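Local coordinates for protein trehalose-6-phosphate phosphatase (Candida albicans, PDB 5DXF) that belongs to glycosyltransferase family 20 and is built on the GT-B fold, in which two Rossmann-like domains face each other across a cleft, at residues L455-F460 and T465-A470; I430-V433 and M437-T440; E236-L241 and A273-C278; V155-F160 and R339-R344; S392-K397 and T404-Y409. All coordinates share one frame; numbering follows the deposited sequence.

The five contacts illustrate how a GT-B protein is held together within and between its two Rossmann-like domains. Contacts 1 and 2 are neighbours in the C-terminal domain, with centres about 9 Å apart; the backbone of Ile430 pairs with that of Ile456, and Ser458 OG meets Ser432 O. Contact 4 spans the two domains. Its loop packs on contact 2 (centres of the two contacts about 13 Å apart), while its helix touches contact 3, where Leu241 lies against Val155 and Leu156. Contact 5 belongs to the C-terminal domain and reaches contact 4 through Leu340 and His408. Contacts 3 and 5 are about 44 Å apart between centres, at distant parts of the molecule.

Contact 1: L455-F460 and T465-A470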
# COMPACT_ATOMS: atom_id res chain seq x y z
N LEU A 455 12.51 -2.20 14.98
CA LEU A 455 11.74 -2.65 13.84
C LEU A 455 12.49 -3.76 13.10
O LEU A 455 13.65 -3.59 12.73
CB LEU A 455 11.46 -1.49 12.89
CG LEU A 455 11.00 -1.88 11.48
CD1 LEU A 455 9.60 -2.47 11.52
CD2 LEU A 455 11.07 -0.69 10.54
N ILE A 456 11.82 -4.88 12.90
CA ILE A 456 12.38 -5.97 12.10
C ILE A 456 11.66 -6.01 10.76
O ILE A 456 10.42 -6.03 10.70
CB ILE A 456 12.26 -7.32 12.81
CG1 ILE A 456 12.87 -7.25 14.21
CG2 ILE A 456 12.95 -8.41 11.99
CD1 ILE A 456 12.90 -8.58 14.93
N LEU A 457 12.44 -6.02 9.68
CA LEU A 457 11.91 -5.84 8.34
C LEU A 457 12.27 -7.01 7.42
O LEU A 457 13.41 -7.46 7.39
CB LEU A 457 12.43 -4.53 7.75
CG LEU A 457 11.45 -3.72 6.90
CD1 LEU A 457 10.17 -3.48 7.69
CD2 LEU A 457 12.07 -2.39 6.49
N SER A 458 11.27 -7.49 6.69
CA SER A 458 11.50 -8.52 5.69
C SER A 458 12.33 -7.92 4.57
O SER A 458 12.13 -6.77 4.19
CB SER A 458 10.17 -9.07 5.15
OG SER A 458 10.37 -9.90 4.02
N GLU A 459 13.27 -8.69 4.04
CA GLU A 459 14.13 -8.18 2.98
C GLU A 459 13.38 -8.14 1.65
O GLU A 459 13.85 -7.55 0.68
CB GLU A 459 15.39 -9.04 2.85
CG GLU A 459 15.12 -10.48 2.47
CD GLU A 459 16.38 -11.32 2.47
OE1 GLU A 459 17.25 -11.09 3.34
OE2 GLU A 459 16.51 -12.21 1.61
N PHE A 460 12.21 -8.77 1.61
CA PHE A 460 11.43 -8.85 0.39
C PHE A 460 10.40 -7.73 0.28
O PHE A 460 9.81 -7.54 -0.78
CB PHE A 460 10.72 -10.21 0.30
CG PHE A 460 11.66 -11.37 0.25
CD1 PHE A 460 12.39 -11.65 -0.89
CD2 PHE A 460 11.82 -12.20 1.35
CE1 PHE A 460 13.25 -12.72 -0.94
CE2 PHE A 460 12.68 -13.28 1.31
CZ PHE A 460 13.40 -13.54 0.16
N THR A 465 14.04 -1.32 0.82
CA THR A 465 14.78 -0.49 -0.12
C THR A 465 15.14 0.88 0.46
O THR A 465 16.23 1.40 0.20
CB THR A 465 13.99 -0.29 -1.44
OG1 THR A 465 14.09 -1.48 -2.24
CG2 THR A 465 14.52 0.90 -2.23
N VAL A 466 14.25 1.46 1.26
CA VAL A 466 14.52 2.80 1.78
C VAL A 466 15.13 2.77 3.18
O VAL A 466 16.04 3.55 3.47
CB VAL A 466 13.23 3.67 1.79
CG1 VAL A 466 12.61 3.69 0.41
CG2 VAL A 466 12.21 3.18 2.82
N LEU A 467 14.66 1.87 4.04
CA LEU A 467 15.17 1.76 5.40
C LEU A 467 16.28 0.71 5.47
O LEU A 467 16.12 -0.33 6.10
CB LEU A 467 14.04 1.42 6.38
CG LEU A 467 12.81 2.34 6.36
CD1 LEU A 467 11.84 1.97 7.47
CD2 LEU A 467 13.22 3.81 6.47
N LYS A 468 17.40 1.01 4.82
CA LYS A 468 18.51 0.07 4.72
C LYS A 468 19.11 -0.33 6.06
O LYS A 468 19.54 -1.47 6.25
CB LYS A 468 19.62 0.65 3.82
CG LYS A 468 19.40 0.42 2.33
CD LYS A 468 20.66 0.74 1.53
CE LYS A 468 20.82 2.23 1.30
NZ LYS A 468 22.25 2.61 1.09
N ASP A 469 19.13 0.61 7.01
CA ASP A 469 19.78 0.39 8.30
C ASP A 469 18.94 -0.43 9.27
O ASP A 469 19.43 -0.85 10.32
CB ASP A 469 20.14 1.73 8.93
CG ASP A 469 21.39 2.35 8.33
OD1 ASP A 469 22.43 1.66 8.29
OD2 ASP A 469 21.32 3.51 7.88
N ALA A 470 17.68 -0.67 8.92
CA ALA A 470 16.79 -1.45 9.78
C ALA A 470 17.26 -2.90 9.88
O ALA A 470 17.92 -3.40 8.97
CB ALA A 470 15.36 -1.40 9.26
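In the Rossmann-like C-terminal domain, Leu455 and Leu457 on strand 455-458 meet Leu467 and Ala470 in the loop that leads to the next parallel strand, 471-473. Both strand leucines extend from the same face of the sheet, and the loop folds back over that face. Leu455 CD2 lies 4.1 Å from Leu467 CD1, the two side chains crossing at about a right angle. A chi1 of 164° carries the branched end of Leu455 toward the loop, and CD2 is the methyl that touches. Leu457 uses its own CD2 twice: it is 4.3 Å from Leu467 CB and 4.4 Å from Ala470 CB, so one methyl group sits against both ends of a turn. That turn is of type I, running from Leu467 to Ala470; Leu467 is also the centre of an inverse gamma turn. Leu442 of helix 439-447 and Leu503 of helix 493-509 add further apolar surface around Leu467. All four touching residues are buried and no hydrogen bond links the segments, which implies that the loop is held to the strand by shape and by exclusion of water, while the turn closes on itself through the Ala470 N to Leu467 O bond (3.2 Å).

Contact 2: I430-V433 and M437-T440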
# COMPACT_ATOMS: atom_id res chain seq x y z
N ILE A 430 7.64 -6.91 10.45
CA ILE A 430 7.07 -6.93 9.10
C ILE A 430 7.66 -8.11 8.32
O ILE A 430 8.87 -8.19 8.15
CB ILE A 430 7.34 -5.61 8.34
CG1 ILE A 430 6.90 -4.41 9.18
CG2 ILE A 430 6.64 -5.62 6.99
CD1 ILE A 430 5.46 -4.49 9.65
N THR A 431 6.79 -9.01 7.87
CA THR A 431 7.22 -10.26 7.24
C THR A 431 6.66 -10.42 5.83
O THR A 431 6.53 -11.53 5.32
CB THR A 431 6.80 -11.48 8.08
OG1 THR A 431 5.40 -11.38 8.37
CG2 THR A 431 7.56 -11.51 9.39
N SER A 432 6.33 -9.29 5.21
CA SER A 432 5.70 -9.27 3.89
C SER A 432 6.47 -10.09 2.86
O SER A 432 7.68 -9.92 2.70
CB SER A 432 5.55 -7.83 3.41
OG SER A 432 4.63 -7.13 4.22
N VAL A 433 5.76 -10.97 2.16
CA VAL A 433 6.36 -11.80 1.12
C VAL A 433 6.66 -10.98 -0.13
O VAL A 433 7.71 -11.15 -0.76
CB VAL A 433 5.43 -13.00 0.76
CG1 VAL A 433 5.78 -13.58 -0.60
CG2 VAL A 433 5.52 -14.06 1.84
N MET A 437 4.95 -1.23 -0.95
CA MET A 437 5.44 -0.50 0.22
C MET A 437 4.69 -0.87 1.49
O MET A 437 3.48 -1.08 1.48
CB MET A 437 5.33 1.01 -0.02
CG MET A 437 6.64 1.65 -0.45
SD MET A 437 7.93 1.40 0.78
CE MET A 437 9.39 1.68 -0.21
N ASN A 438 5.43 -0.93 2.60
CA ASN A 438 4.82 -1.17 3.90
C ASN A 438 4.71 0.13 4.70
O ASN A 438 5.68 0.60 5.29
CB ASN A 438 5.62 -2.20 4.69
CG ASN A 438 4.88 -2.72 5.90
OD1 ASN A 438 5.04 -2.22 7.01
ND2 ASN A 438 4.04 -3.73 5.70
N THR A 439 3.51 0.71 4.69
CA THR A 439 3.23 1.96 5.39
C THR A 439 3.38 1.82 6.90
O THR A 439 3.89 2.72 7.59
CB THR A 439 1.81 2.45 5.05
OG1 THR A 439 1.71 2.70 3.64
CG2 THR A 439 1.47 3.72 5.81
N THR A 440 2.95 0.67 7.41
CA THR A 440 2.93 0.39 8.84
C THR A 440 4.31 0.51 9.48
O THR A 440 4.43 0.99 10.61
CB THR A 440 2.37 -1.03 9.11
OG1 THR A 440 1.05 -1.13 8.56
CG2 THR A 440 2.31 -1.32 10.60
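Ile430 and Asn438 account for most of the surface buried where a beta-alpha-beta crossover turns from strand 428-430 into helix 439-447, and Ser432 adds a smaller share. Asn438 occupies the N-cap of the helix, with its side-chain OD1 capping a backbone N of the first turn. The carboxamide doing this work is packed against an aliphatic partner. Ile430 and Asn438 reach toward each other from opposite directions, and the isoleucine lies over one face of the amide: CG2 toward the nitrogen, 3.5 Å from Asn438 ND2, and CD1 toward the oxygen, 3.5 Å from Asn438 OD1. The conformations explain the fit. Asn438 swings its amide to the side opposite its backbone N (chi1 -167°), which carries it across to the strand, and the forked beta carbon of Ile430 presents two branches to it at once. This packing would be expected to restrict rotation of the amide while its oxygen serves the helix end.

Other polar atoms have partners nearby. The backbone N of Asn438 is bonded to Thr463 OG1, its backbone O to Ser441 OG, and Ser432 OG has a weak bond to Asp435 OD2. Leu455 and Leu457 of the adjacent strand press on Ile430 as well. Two residues after Ile430, Ser432 OG stands 3.8 Å from Asn438 ND2.

Contact 3: E236-L241 and A273-C278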
# COMPACT_ATOMS: atom_id res chain seq x y z
N GLU A 236 8.66 -13.43 -16.94
CA GLU A 236 8.21 -14.80 -16.87
C GLU A 236 6.80 -14.93 -16.34
O GLU A 236 6.04 -15.74 -16.84
CB GLU A 236 9.11 -15.59 -15.94
CG GLU A 236 10.52 -15.10 -15.86
CD GLU A 236 11.46 -16.22 -15.56
OE1 GLU A 236 11.88 -16.88 -16.50
OE2 GLU A 236 11.78 -16.45 -14.38
N TYR A 237 6.46 -14.16 -15.33
CA TYR A 237 5.12 -14.16 -14.76
C TYR A 237 4.15 -13.34 -15.61
O TYR A 237 2.99 -13.71 -15.76
CB TYR A 237 5.14 -13.62 -13.33
CG TYR A 237 5.14 -14.71 -12.29
CD1 TYR A 237 3.95 -15.28 -11.87
CD2 TYR A 237 6.33 -15.17 -11.74
CE1 TYR A 237 3.94 -16.29 -10.92
CE2 TYR A 237 6.33 -16.17 -10.79
CZ TYR A 237 5.13 -16.73 -10.38
OH TYR A 237 5.12 -17.72 -9.44
N PHE A 238 4.64 -12.25 -16.18
CA PHE A 238 3.78 -11.34 -16.94
C PHE A 238 3.30 -11.94 -18.25
O PHE A 238 2.22 -11.60 -18.74
CB PHE A 238 4.51 -10.02 -17.21
CG PHE A 238 3.61 -8.95 -17.76
CD1 PHE A 238 2.78 -8.23 -16.92
CD2 PHE A 238 3.60 -8.67 -19.12
CE1 PHE A 238 1.95 -7.25 -17.42
CE2 PHE A 238 2.77 -7.69 -19.63
CZ PHE A 238 1.94 -6.98 -18.78
N ARG A 239 4.08 -12.85 -18.81
CA ARG A 239 3.76 -13.49 -20.08
C ARG A 239 2.49 -14.32 -20.00
O ARG A 239 1.83 -14.56 -20.99
CB ARG A 239 4.93 -14.36 -20.55
CG ARG A 239 6.10 -13.56 -21.09
CD ARG A 239 6.71 -14.19 -22.33
NE ARG A 239 7.28 -15.50 -22.06
CZ ARG A 239 8.40 -15.70 -21.38
NH1 ARG A 239 9.09 -14.68 -20.91
NH2 ARG A 239 8.82 -16.94 -21.18
N CYS A 240 2.16 -14.75 -18.80
CA CYS A 240 1.00 -15.59 -18.57
C CYS A 240 -0.28 -14.91 -18.98
O CYS A 240 -1.21 -15.56 -19.40
CB CYS A 240 0.93 -15.98 -17.10
SG CYS A 240 2.40 -16.83 -16.52
N LEU A 241 -0.30 -13.60 -18.87
CA LEU A 241 -1.49 -12.87 -19.18
C LEU A 241 -1.83 -12.94 -20.65
O LEU A 241 -1.00 -12.70 -21.51
CB LEU A 241 -1.34 -11.42 -18.74
CG LEU A 241 -1.13 -11.18 -17.25
CD1 LEU A 241 -0.78 -9.73 -17.00
CD2 LEU A 241 -2.38 -11.55 -16.49
N ALA A 273 10.47 -4.79 -23.47
CA ALA A 273 11.35 -5.24 -24.54
C ALA A 273 11.00 -6.64 -25.07
O ALA A 273 11.20 -6.92 -26.25
CB ALA A 273 12.80 -5.21 -24.09
N ARG A 274 10.47 -7.51 -24.21
CA ARG A 274 10.24 -8.90 -24.60
C ARG A 274 8.85 -9.15 -25.18
O ARG A 274 8.72 -9.77 -26.24
CB ARG A 274 10.49 -9.83 -23.41
CG ARG A 274 11.90 -9.74 -22.84
CD ARG A 274 12.43 -11.07 -22.33
NE ARG A 274 13.67 -10.87 -21.58
CZ ARG A 274 13.79 -11.03 -20.27
NH1 ARG A 274 12.75 -11.41 -19.54
NH2 ARG A 274 14.96 -10.81 -19.67
N VAL A 275 7.81 -8.69 -24.49
CA VAL A 275 6.44 -8.87 -24.95
C VAL A 275 6.15 -7.97 -26.15
O VAL A 275 5.54 -8.40 -27.14
CB VAL A 275 5.43 -8.59 -23.83
CG1 VAL A 275 4.01 -8.75 -24.32
CG2 VAL A 275 5.69 -9.51 -22.64
N LEU A 276 6.59 -6.72 -26.07
CA LEU A 276 6.47 -5.78 -27.18
C LEU A 276 7.82 -5.55 -27.84
O LEU A 276 8.87 -5.80 -27.24
CB LEU A 276 5.87 -4.45 -26.71
CG LEU A 276 4.36 -4.44 -26.44
CD1 LEU A 276 3.87 -3.06 -26.03
CD2 LEU A 276 3.61 -4.93 -27.67
N GLY A 277 7.80 -5.06 -29.08
CA GLY A 277 9.02 -4.84 -29.85
C GLY A 277 9.82 -3.64 -29.37
O GLY A 277 10.96 -3.44 -29.79
N CYS A 278 9.21 -2.85 -28.49
CA CYS A 278 9.76 -1.58 -28.02
C CYS A 278 11.22 -1.66 -27.56
O CYS A 278 11.61 -2.61 -26.87
CB CYS A 278 8.90 -1.03 -26.88
SG CYS A 278 7.13 -1.28 -27.14
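Phe238, on helix 235-238, and Val275, at the C-terminal side of helix 262-274, touch through one methyl group and one ring edge. Val275 CG2 lies 4.2 Å from Phe238 CD2 and close to the plane of the ring, so the methyl meets the rim of the phenyl group, and the two side chains cross at about a right angle. The rotamers set this up from both sides. Phe238 holds its ring trans to the peptide nitrogen (chi1 -170°), sending it out from the helix toward the second segment. In Val275 it is CG1 that takes the trans place (chi1 179°), which puts CG2 beside the backbone N and facing the phenylalanine.

Arg239 flanks the same methyl with the aliphatic part of its chain, Arg239 CG being 4.4 Å from Val275 CG2. Its side chain leaves the backbone obliquely, then bends so that its end comes closer to the other segment. There its guanidinium group enters the neighbourhood of another: Arg239 NH1 and Arg274 NH1 are 5.1 Å apart, like charges that are not in contact. Glu236 OE1, at 6.3 Å from Arg274 NH1, is not in contact either, and may soften the repulsion at this exposed margin.

Behind the arginines the contact turns apolar. Phe232 meets the phenylalanine ring, and Leu241 leads the first segment onto helix 147-160. The contact thus joins the 236-241 segment to the 273-278 segment in the N-terminal domain, with Leu248 of helix 244-251 packed against both Phe238 and Val275.

Contact 4: V155-F160 and R339-R344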
# COMPACT_ATOMS: atom_id res chain seq x y z
N VAL A 155 -6.92 -11.87 -11.47
CA VAL A 155 -5.94 -12.13 -12.52
C VAL A 155 -4.66 -11.32 -12.35
O VAL A 155 -3.57 -11.88 -12.26
CB VAL A 155 -6.53 -11.85 -13.91
CG1 VAL A 155 -5.53 -12.21 -14.99
CG2 VAL A 155 -7.82 -12.63 -14.10
N LEU A 156 -4.80 -10.00 -12.29
CA LEU A 156 -3.65 -9.11 -12.25
C LEU A 156 -2.90 -9.13 -10.91
O LEU A 156 -1.68 -9.30 -10.89
CB LEU A 156 -4.09 -7.68 -12.58
CG LEU A 156 -4.42 -7.38 -14.05
CD1 LEU A 156 -5.15 -6.05 -14.20
CD2 LEU A 156 -3.16 -7.38 -14.90
N TRP A 157 -3.63 -8.97 -9.81
CA TRP A 157 -3.03 -9.00 -8.47
C TRP A 157 -2.21 -10.26 -8.19
O TRP A 157 -1.07 -10.15 -7.72
CB TRP A 157 -4.11 -8.84 -7.39
CG TRP A 157 -3.64 -9.17 -5.99
CD1 TRP A 157 -3.49 -10.42 -5.44
CD2 TRP A 157 -3.25 -8.25 -4.97
NE1 TRP A 157 -3.03 -10.32 -4.15
CE2 TRP A 157 -2.87 -9.00 -3.84
CE3 TRP A 157 -3.19 -6.85 -4.90
CZ2 TRP A 157 -2.44 -8.40 -2.66
CZ3 TRP A 157 -2.76 -6.26 -3.74
CH2 TRP A 157 -2.39 -7.03 -2.63
N PRO A 158 -2.76 -11.47 -8.46
CA PRO A 158 -1.94 -12.65 -8.19
C PRO A 158 -0.66 -12.71 -9.02
O PRO A 158 0.39 -13.07 -8.49
CB PRO A 158 -2.86 -13.82 -8.56
CG PRO A 158 -4.22 -13.25 -8.48
CD PRO A 158 -4.09 -11.85 -8.94
N VAL A 159 -0.76 -12.37 -10.30
CA VAL A 159 0.39 -12.40 -11.20
C VAL A 159 1.47 -11.40 -10.77
O VAL A 159 2.65 -11.75 -10.69
CB VAL A 159 -0.02 -12.10 -12.65
CG1 VAL A 159 1.21 -11.88 -13.52
CG2 VAL A 159 -0.86 -13.24 -13.21
N PHE A 160 1.07 -10.18 -10.47
CA PHE A 160 1.99 -9.13 -10.07
C PHE A 160 2.67 -9.50 -8.77
O PHE A 160 3.78 -9.08 -8.50
CB PHE A 160 1.29 -7.80 -9.93
CG PHE A 160 0.96 -7.16 -11.24
CD1 PHE A 160 0.92 -5.80 -11.36
CD2 PHE A 160 0.69 -7.93 -12.34
CE1 PHE A 160 0.60 -5.21 -12.56
CE2 PHE A 160 0.37 -7.35 -13.54
CZ PHE A 160 0.33 -5.99 -13.66
N ARG A 339 -3.09 -6.89 6.13
CA ARG A 339 -4.22 -7.57 5.52
C ARG A 339 -3.98 -9.07 5.54
O ARG A 339 -2.84 -9.52 5.41
CB ARG A 339 -4.44 -7.08 4.08
CG ARG A 339 -5.07 -5.70 3.98
CD ARG A 339 -5.16 -5.25 2.53
NE ARG A 339 -6.10 -4.14 2.36
CZ ARG A 339 -6.43 -3.62 1.18
NH1 ARG A 339 -5.90 -4.10 0.07
NH2 ARG A 339 -7.29 -2.62 1.12
N LEU A 340 -5.03 -9.86 5.67
CA LEU A 340 -4.83 -11.29 5.75
C LEU A 340 -4.73 -11.78 4.33
O LEU A 340 -5.72 -11.87 3.63
CB LEU A 340 -5.99 -11.95 6.45
CG LEU A 340 -5.82 -12.24 7.94
CD1 LEU A 340 -6.91 -13.15 8.46
CD2 LEU A 340 -4.45 -12.84 8.18
N ASP A 341 -3.51 -12.09 3.92
CA ASP A 341 -3.18 -12.35 2.54
C ASP A 341 -1.96 -13.23 2.43
O ASP A 341 -1.26 -13.43 3.40
CB ASP A 341 -2.89 -11.04 1.84
CG ASP A 341 -3.81 -10.80 0.70
OD1 ASP A 341 -4.30 -11.79 0.14
OD2 ASP A 341 -4.05 -9.63 0.37
N LYS A 342 -1.74 -13.78 1.25
CA LYS A 342 -0.53 -14.52 0.97
C LYS A 342 0.74 -13.67 1.03
O LYS A 342 1.76 -14.12 1.50
CB LYS A 342 -0.64 -15.22 -0.38
CG LYS A 342 -1.81 -16.17 -0.48
CD LYS A 342 -1.57 -17.22 -1.55
CE LYS A 342 -2.76 -18.14 -1.68
NZ LYS A 342 -3.54 -17.87 -2.91
N VAL A 343 0.65 -12.45 0.53
CA VAL A 343 1.80 -11.58 0.34
C VAL A 343 2.23 -10.83 1.60
O VAL A 343 3.41 -10.53 1.76
CB VAL A 343 1.53 -10.54 -0.77
CG1 VAL A 343 1.59 -11.20 -2.13
CG2 VAL A 343 0.17 -9.87 -0.56
N ARG A 344 1.29 -10.53 2.48
CA ARG A 344 1.59 -9.73 3.67
C ARG A 344 2.30 -10.55 4.74
O ARG A 344 2.80 -10.01 5.73
CB ARG A 344 0.31 -9.12 4.23
CG ARG A 344 -0.29 -8.06 3.32
CD ARG A 344 0.72 -6.96 3.02
NE ARG A 344 0.16 -5.89 2.20
CZ ARG A 344 0.76 -4.73 1.97
NH1 ARG A 344 1.95 -4.48 2.50
NH2 ARG A 344 0.17 -3.81 1.21
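The indole of Trp157 is stacked with the ring of His161, one turn further along the chain, and has Pro158 CD at its edge, in plane. Its outer corner crosses to the loop after strand 332-339. There CZ2 is the atom that touches: Asp341 OD2 lies 3.6 Å from Trp157 CZ2, and Val343 CG2 lies 3.7 Å from that same carbon. Both partners approach obliquely. The carboxylate of Asp341 is turned only 20° from the plane of the indole, so the two flat groups are nearly parallel without being stacked.

Trp157 reaches the loop through an extended first torsion (chi1 167°), which directs the indole away from helix 147-160. That helix is kinked at the next residue, where the N of Pro158 makes no bond to the turn before. Separately, Trp157 O is bonded to His161 ND1, which probably helps to orient the stacked imidazole. On the loop side, Asp341 OD1 takes a weak bond from Lys342 N (3.4 Å), and OD2 is the oxygen nearer the indole. Val343 sends CG2 to the tryptophan and also touches His161.

No hydrogen bond joins the two segments themselves, but one lies close by, from Arg434 NE to Phe160 O. Next along the loop, Arg344 forms a salt bridge with Asp435. With helix 147-160 in the N-terminal domain and the loop in the C-terminal one, the tryptophan bridges the two halves, an interdomain contact as expected along the cleft of a GT-B fold.

Contact 5: S392-K397 and T404-Y409; sequences SRINSK and TPVLHY
Asn395 on helix 381-398 holds the backbone of Val406 with both ends of its carboxamide. Val406 N gives its hydrogen to Asn395 OD1 at 3.0 Å, and Asn395 ND2 gives one to Val406 O at 3.2 Å, with N-H...O angles of 157° and 152°. Each donor lies in the carbonyl plane of its acceptor, on a lone pair; on the ND2 side the partner is tilted 16° from the asparagine amide plane. One side chain thus satisfies both the NH and the C=O of a single residue, much as a neighbouring strand would. The need is clear from the fold: 406-409 is an outer strand of its parallel sheet. Leu407 and Tyr409 of the strand, and Pro405 just before it, bond to strand 367-374, while Val406 turns its polar groups the other way.

Around the paired amide the packing is apolar. Pro405 CD comes to 3.4 Å from Asn395 OD1, and Thr404 CG2 is 3.8 Å from Asn395 ND2. Ile394 CG2 is 4.0 Å from both Pro405 CB and Val406 CG2; Phe353 of helix 346-359 touches Ile394 and Val406 too. Within the beta-alpha-beta unit 367-374, 381-398 and 406-409, this chemistry implies that the amide probably helps to set the register of the start of the strand against the helix, with aliphatic packing beside it.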
# COMPACT_ATOMS: atom_id res chain seq x y z
N SER A 392 -4.22 -20.65 17.05
CA SER A 392 -4.81 -21.59 17.98
C SER A 392 -3.76 -22.52 18.57
O SER A 392 -3.80 -22.84 19.76
CB SER A 392 -5.91 -22.41 17.30
OG SER A 392 -7.04 -21.61 16.99
N ARG A 393 -2.81 -22.95 17.74
CA ARG A 393 -1.75 -23.85 18.18
C ARG A 393 -0.82 -23.18 19.20
O ARG A 393 -0.52 -23.75 20.25
CB ARG A 393 -0.93 -24.35 16.99
CG ARG A 393 -0.20 -25.67 17.23
CD ARG A 393 0.96 -25.83 16.26
NE ARG A 393 0.59 -25.43 14.91
CZ ARG A 393 1.44 -24.92 14.02
NH1 ARG A 393 2.72 -24.75 14.33
NH2 ARG A 393 1.01 -24.58 12.81
N ILE A 394 -0.38 -21.96 18.87
CA ILE A 394 0.50 -21.20 19.75
C ILE A 394 -0.17 -20.89 21.09
O ILE A 394 0.44 -21.07 22.15
CB ILE A 394 0.94 -19.87 19.09
CG1 ILE A 394 1.72 -20.15 17.81
CG2 ILE A 394 1.78 -19.05 20.05
CD1 ILE A 394 2.18 -18.90 17.09
N ASN A 395 -1.42 -20.43 21.04
CA ASN A 395 -2.15 -20.13 22.27
C ASN A 395 -2.45 -21.37 23.09
O ASN A 395 -2.50 -21.32 24.32
CB ASN A 395 -3.45 -19.38 21.95
CG ASN A 395 -3.20 -17.98 21.44
OD1 ASN A 395 -2.11 -17.43 21.60
ND2 ASN A 395 -4.21 -17.40 20.81
N SER A 396 -2.66 -22.50 22.42
CA SER A 396 -2.87 -23.76 23.11
C SER A 396 -1.59 -24.22 23.81
O SER A 396 -1.64 -24.74 24.92
CB SER A 396 -3.35 -24.84 22.15
OG SER A 396 -3.30 -26.12 22.75
N LYS A 397 -0.46 -24.02 23.15
CA LYS A 397 0.80 -24.53 23.66
C LYS A 397 1.40 -23.66 24.77
O LYS A 397 1.86 -24.17 25.78
CB LYS A 397 1.82 -24.69 22.53
CG LYS A 397 3.16 -25.23 23.00
CD LYS A 397 3.94 -25.88 21.86
CE LYS A 397 5.20 -26.55 22.39
NZ LYS A 397 5.89 -27.33 21.33
N THR A 404 -2.19 -14.70 27.11
CA THR A 404 -2.47 -15.12 25.75
C THR A 404 -1.42 -14.56 24.80
O THR A 404 -1.40 -13.36 24.53
CB THR A 404 -3.88 -14.67 25.29
OG1 THR A 404 -4.87 -15.23 26.16
CG2 THR A 404 -4.15 -15.12 23.86
N PRO A 405 -0.53 -15.43 24.30
CA PRO A 405 0.61 -15.09 23.44
C PRO A 405 0.22 -14.32 22.18
O PRO A 405 0.86 -13.32 21.86
CB PRO A 405 1.20 -16.45 23.08
CG PRO A 405 0.80 -17.34 24.20
CD PRO A 405 -0.57 -16.88 24.59
N VAL A 406 -0.80 -14.79 21.46
CA VAL A 406 -1.25 -14.11 20.25
C VAL A 406 -2.66 -13.54 20.38
O VAL A 406 -3.61 -14.26 20.69
CB VAL A 406 -1.23 -15.05 19.03
CG1 VAL A 406 -1.67 -14.30 17.78
CG2 VAL A 406 0.16 -15.63 18.83
N LEU A 407 -2.78 -12.24 20.15
CA LEU A 407 -4.08 -11.58 20.12
C LEU A 407 -4.40 -11.18 18.69
O LEU A 407 -3.65 -10.43 18.06
CB LEU A 407 -4.10 -10.37 21.05
CG LEU A 407 -4.02 -10.71 22.54
CD1 LEU A 407 -3.78 -9.47 23.39
CD2 LEU A 407 -5.28 -11.44 22.99
N HIS A 408 -5.52 -11.68 18.18
CA HIS A 408 -5.91 -11.44 16.79
C HIS A 408 -7.22 -10.65 16.70
O HIS A 408 -8.29 -11.16 17.04
CB HIS A 408 -6.04 -12.76 16.04
CG HIS A 408 -6.16 -12.60 14.55
ND1 HIS A 408 -6.46 -13.65 13.72
CD2 HIS A 408 -6.00 -11.52 13.75
CE1 HIS A 408 -6.50 -13.22 12.47
NE2 HIS A 408 -6.22 -11.93 12.46
N TYR A 409 -7.12 -9.42 16.22
CA TYR A 409 -8.29 -8.57 16.03
C TYR A 409 -8.58 -8.42 14.54
O TYR A 409 -7.75 -7.91 13.79
CB TYR A 409 -8.08 -7.20 16.67
CG TYR A 409 -7.73 -7.26 18.14
CD1 TYR A 409 -8.72 -7.37 19.11
CD2 TYR A 409 -6.41 -7.19 18.56
CE1 TYR A 409 -8.40 -7.42 20.45
CE2 TYR A 409 -6.08 -7.24 19.90
CZ TYR A 409 -7.08 -7.36 20.84
OH TYR A 409 -6.75 -7.41 22.18